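Local coordinates for quinoline 2-oxidoreductase large subunit (Pseudomonas putida, PDB 1T3Q) that carries the molybdenum and pterin cytosine dinucleotide cofactor of a molybdenum hydroxylase that oxidises quinoline at carbon 2, at the interface of chains A and B. Sequence-based numbering; all coordinates share one arbitrary frame. Chains: chain A/B, quinoline 2-oxidoreductase large subunit.

The interface of chains A and B. Residues chain A 490, 492-494, 496, 498; chain B 230-231, 241-242, 540.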
ATOM      1  N   ARG A 490     -21.239   3.574   5.727  1.00 16.71           N
ATOM      2  CA  ARG A 490     -21.450   4.727   4.874  1.00 16.22           C
ATOM      3  C   ARG A 490     -22.298   4.294   3.700  1.00 17.71           C
ATOM      4  O   ARG A 490     -22.058   3.244   3.109  1.00 16.44           O
ATOM      5  CB  ARG A 490     -20.124   5.269   4.324  1.00 15.75           C
ATOM      6  CG  ARG A 490     -20.304   6.380   3.281  1.00 16.72           C
ATOM      7  CD  ARG A 490     -18.957   6.869   2.746  1.00 18.26           C
ATOM      8  NE  ARG A 490     -18.304   5.855   1.920  1.00 19.38           N
ATOM      9  CZ  ARG A 490     -17.003   5.832   1.646  1.00 20.08           C
ATOM     10  NH1 ARG A 490     -16.199   6.771   2.131  1.00 17.36           N
ATOM     11  NH2 ARG A 490     -16.502   4.863   0.895  1.00 18.12           N
ATOM     12  N   ASP A 492     -22.901   5.080   0.145  1.00 17.64           N
ATOM     13  CA  ASP A 492     -22.277   5.853  -0.914  1.00 18.29           C
ATOM     14  C   ASP A 492     -23.366   6.550  -1.741  1.00 20.24           C
ATOM     15  O   ASP A 492     -24.497   6.068  -1.816  1.00 20.36           O
ATOM     16  CB  ASP A 492     -21.404   4.918  -1.758  1.00 17.92           C
ATOM     17  CG  ASP A 492     -20.307   4.263  -0.926  1.00 19.97           C
ATOM     18  OD1 ASP A 492     -19.393   4.988  -0.479  1.00 18.57           O
ATOM     19  OD2 ASP A 492     -20.368   3.037  -0.695  1.00 17.64           O
ATOM     20  N   PRO A 493     -23.039   7.700  -2.355  1.00 20.62           N
ATOM     21  CA  PRO A 493     -23.967   8.491  -3.172  1.00 21.93           C
ATOM     22  C   PRO A 493     -24.837   7.724  -4.165  1.00 22.93           C
ATOM     23  O   PRO A 493     -26.018   8.030  -4.313  1.00 21.96           O
ATOM     24  CB  PRO A 493     -23.049   9.490  -3.865  1.00 22.51           C
ATOM     25  CG  PRO A 493     -21.995   9.728  -2.837  1.00 24.15           C
ATOM     26  CD  PRO A 493     -21.703   8.325  -2.341  1.00 22.49           C
ATOM     27  N   THR A 494     -24.265   6.733  -4.843  1.00 22.81           N
ATOM     28  CA  THR A 494     -25.031   5.966  -5.821  1.00 23.26           C
ATOM     29  C   THR A 494     -25.913   4.891  -5.197  1.00 23.06           C
ATOM     30  O   THR A 494     -26.579   4.138  -5.907  1.00 24.19           O
ATOM     31  CB  THR A 494     -24.108   5.306  -6.872  1.00 22.59           C
ATOM     32  OG1 THR A 494     -23.198   4.406  -6.225  1.00 22.08           O
ATOM     33  CG2 THR A 494     -23.318   6.372  -7.614  1.00 21.97           C
ATOM     34  N   LYS A 496     -24.721   2.500  -2.965  1.00 16.23           N
ATOM     35  CA  LYS A 496     -23.966   1.324  -2.565  1.00 16.12           C
ATOM     36  C   LYS A 496     -23.602   1.516  -1.094  1.00 16.90           C
ATOM     37  O   LYS A 496     -23.765   2.610  -0.558  1.00 16.35           O
ATOM     38  CB  LYS A 496     -22.717   1.168  -3.440  1.00 17.19           C
ATOM     39  CG  LYS A 496     -23.035   0.970  -4.922  1.00 18.26           C
ATOM     40  CD  LYS A 496     -23.995  -0.195  -5.131  1.00 19.57           C
ATOM     41  CE  LYS A 496     -24.201  -0.522  -6.608  1.00 21.10           C
ATOM     42  NZ  LYS A 496     -24.768   0.611  -7.384  1.00 24.09           N
ATOM     43  N   THR A 498     -20.691   0.937   2.116  1.00 16.22           N
ATOM     44  CA  THR A 498     -19.319   0.661   2.542  1.00 16.38           C
ATOM     45  C   THR A 498     -19.299   0.472   4.056  1.00 17.06           C
ATOM     46  O   THR A 498     -19.622   1.393   4.808  1.00 17.15           O
ATOM     47  CB  THR A 498     -18.374   1.819   2.178  1.00 16.68           C
ATOM     48  OG1 THR A 498     -18.389   2.018   0.760  1.00 19.16           O
ATOM     49  CG2 THR A 498     -16.944   1.506   2.629  1.00 15.89           C
TER
ATOM     50  N   ARG B 230     -13.963   9.505  -7.577  1.00 15.77           N
ATOM     51  CA  ARG B 230     -14.485   8.170  -7.324  1.00 17.74           C
ATOM     52  C   ARG B 230     -15.916   8.027  -7.849  1.00 18.71           C
ATOM     53  O   ARG B 230     -16.244   7.052  -8.529  1.00 17.95           O
ATOM     54  CB  ARG B 230     -14.458   7.858  -5.825  1.00 16.04           C
ATOM     55  CG  ARG B 230     -15.049   6.501  -5.468  1.00 18.31           C
ATOM     56  CD  ARG B 230     -15.077   6.327  -3.973  1.00 19.29           C
ATOM     57  NE  ARG B 230     -15.748   5.106  -3.541  1.00 22.68           N
ATOM     58  CZ  ARG B 230     -16.820   5.089  -2.752  1.00 23.77           C
ATOM     59  NH1 ARG B 230     -17.364   3.936  -2.394  1.00 23.93           N
ATOM     60  NH2 ARG B 230     -17.357   6.229  -2.336  1.00 21.54           N
ATOM     61  N   THR B 231     -16.772   8.993  -7.533  1.00 20.47           N
ATOM     62  CA  THR B 231     -18.157   8.923  -7.985  1.00 21.36           C
ATOM     63  C   THR B 231     -18.266   9.004  -9.506  1.00 21.31           C
ATOM     64  O   THR B 231     -19.092   8.317 -10.113  1.00 20.78           O
ATOM     65  CB  THR B 231     -19.007  10.041  -7.349  1.00 23.30           C
ATOM     66  OG1 THR B 231     -18.984   9.897  -5.926  1.00 24.07           O
ATOM     67  CG2 THR B 231     -20.456   9.959  -7.834  1.00 25.26           C
ATOM     68  N   GLU B 241     -19.690   1.820  -7.446  1.00 18.91           N
ATOM     69  CA  GLU B 241     -18.938   2.752  -6.608  1.00 20.80           C
ATOM     70  C   GLU B 241     -18.258   2.202  -5.358  1.00 20.41           C
ATOM     71  O   GLU B 241     -17.144   2.618  -5.024  1.00 20.76           O
ATOM     72  CB  GLU B 241     -19.839   3.931  -6.217  1.00 21.33           C
ATOM     73  CG  GLU B 241     -19.090   5.115  -5.632  1.00 23.74           C
ATOM     74  CD  GLU B 241     -20.003   6.271  -5.253  1.00 23.93           C
ATOM     75  OE1 GLU B 241     -19.475   7.366  -4.985  1.00 24.90           O
ATOM     76  OE2 GLU B 241     -21.241   6.088  -5.215  1.00 24.56           O
ATOM     77  N   HIS B 242     -18.906   1.280  -4.659  1.00 19.72           N
ATOM     78  CA  HIS B 242     -18.317   0.726  -3.440  1.00 18.62           C
ATOM     79  C   HIS B 242     -17.089  -0.134  -3.714  1.00 18.94           C
ATOM     80  O   HIS B 242     -16.351  -0.482  -2.791  1.00 17.36           O
ATOM     81  CB  HIS B 242     -19.351  -0.092  -2.668  1.00 18.04           C
ATOM     82  CG  HIS B 242     -19.950  -1.208  -3.463  1.00 18.95           C
ATOM     83  ND1 HIS B 242     -19.969  -2.512  -3.017  1.00 21.48           N
ATOM     84  CD2 HIS B 242     -20.541  -1.216  -4.682  1.00 15.90           C
ATOM     85  CE1 HIS B 242     -20.545  -3.277  -3.929  1.00 18.77           C
ATOM     86  NE2 HIS B 242     -20.900  -2.514  -4.948  1.00 20.01           N
ATOM     87  N   TYR B 540     -16.584  11.661   2.957  1.00 18.87           N
ATOM     88  CA  TYR B 540     -16.933  11.996   1.579  1.00 19.79           C
ATOM     89  C   TYR B 540     -17.024  13.509   1.488  1.00 20.22           C
ATOM     90  O   TYR B 540     -17.709  14.142   2.289  1.00 21.82           O
ATOM     91  CB  TYR B 540     -18.279  11.362   1.200  1.00 19.96           C
ATOM     92  CG  TYR B 540     -18.646  11.530  -0.261  1.00 18.38           C
ATOM     93  CD1 TYR B 540     -19.087  12.758  -0.758  1.00 19.56           C
ATOM     94  CD2 TYR B 540     -18.499  10.472  -1.157  1.00 19.02           C
ATOM     95  CE1 TYR B 540     -19.368  12.927  -2.119  1.00 19.97           C
ATOM     96  CE2 TYR B 540     -18.774  10.630  -2.512  1.00 17.62           C
ATOM     97  CZ  TYR B 540     -19.204  11.855  -2.986  1.00 18.76           C
ATOM     98  OH  TYR B 540     -19.450  12.011  -4.332  1.00 20.61           O
TER
HETATM   99  O   HOH W   1     -16.327   1.520  -1.040  1.00 18.27           O
HETATM  100  O   HOH W   2     -22.474   2.528  -8.086  1.00 20.61           O
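B:Arg230 reaches out from helix 226-237 to form a salt bridge with A:Asp492, in the turn between strands 486-491 and 497-501, at a two-fold interface between large subunits of the xanthine dehydrogenase family. The guanidinium and carboxylate planes stand 69° apart, and B:Arg230 NH2 hydrogen-bonds A:Asp492 OD1 at 3.0 Å, in the guanidinium plane but from above the carboxylate plane. A:Arg490, its chain bent at chi3 (69°), brings NE to the opposite face for a salt bridge within its own chain, a bent hydrogen bond of 2.8 Å to A:Asp492 OD1, which lies well out of its guanidinium plane. The two guanidiniums approach tip to tip, and the shared anion probably offsets their repulsion. A:Thr498 OG1 donates to the syn lone pair of A:Asp492 OD2 at 2.7 Å, helping to fix the carboxylate's rotation. An alanine in place of A:Asp492 would probably leave the arginines facing each other without their common counter-charge and A:Thr498 OG1 without this carboxylate acceptor.

Extended beyond CG (chi2 180°), B:Glu241 lays its CG over the B:Arg230 guanidinium and sends its carboxylate to the turn. Its OE2 accepts from A:Thr494 N, nearly along the C-O axis, and from A:Thr494 OG1 at 2.8 Å through the anti lone pair; almost any residue supplies the N-H, but threonine adds a short-armed hydroxyl. B:Thr231 OG1 holds B:Glu241 OE1 at 2.7 Å and also bonds B:Tyr540 OH. A:Pro493, rigid and compact, lays CG over the flat B:Tyr540 face, 3.4 Å from CE2. A:Lys496 suits its place by length: its methylenes pass above the B:His242 ring plane at the CD2 corner, CG 3.3 Å from CD2, while NZ reaches water 2, shared with A:Thr494 OG1 and B:Glu241 N.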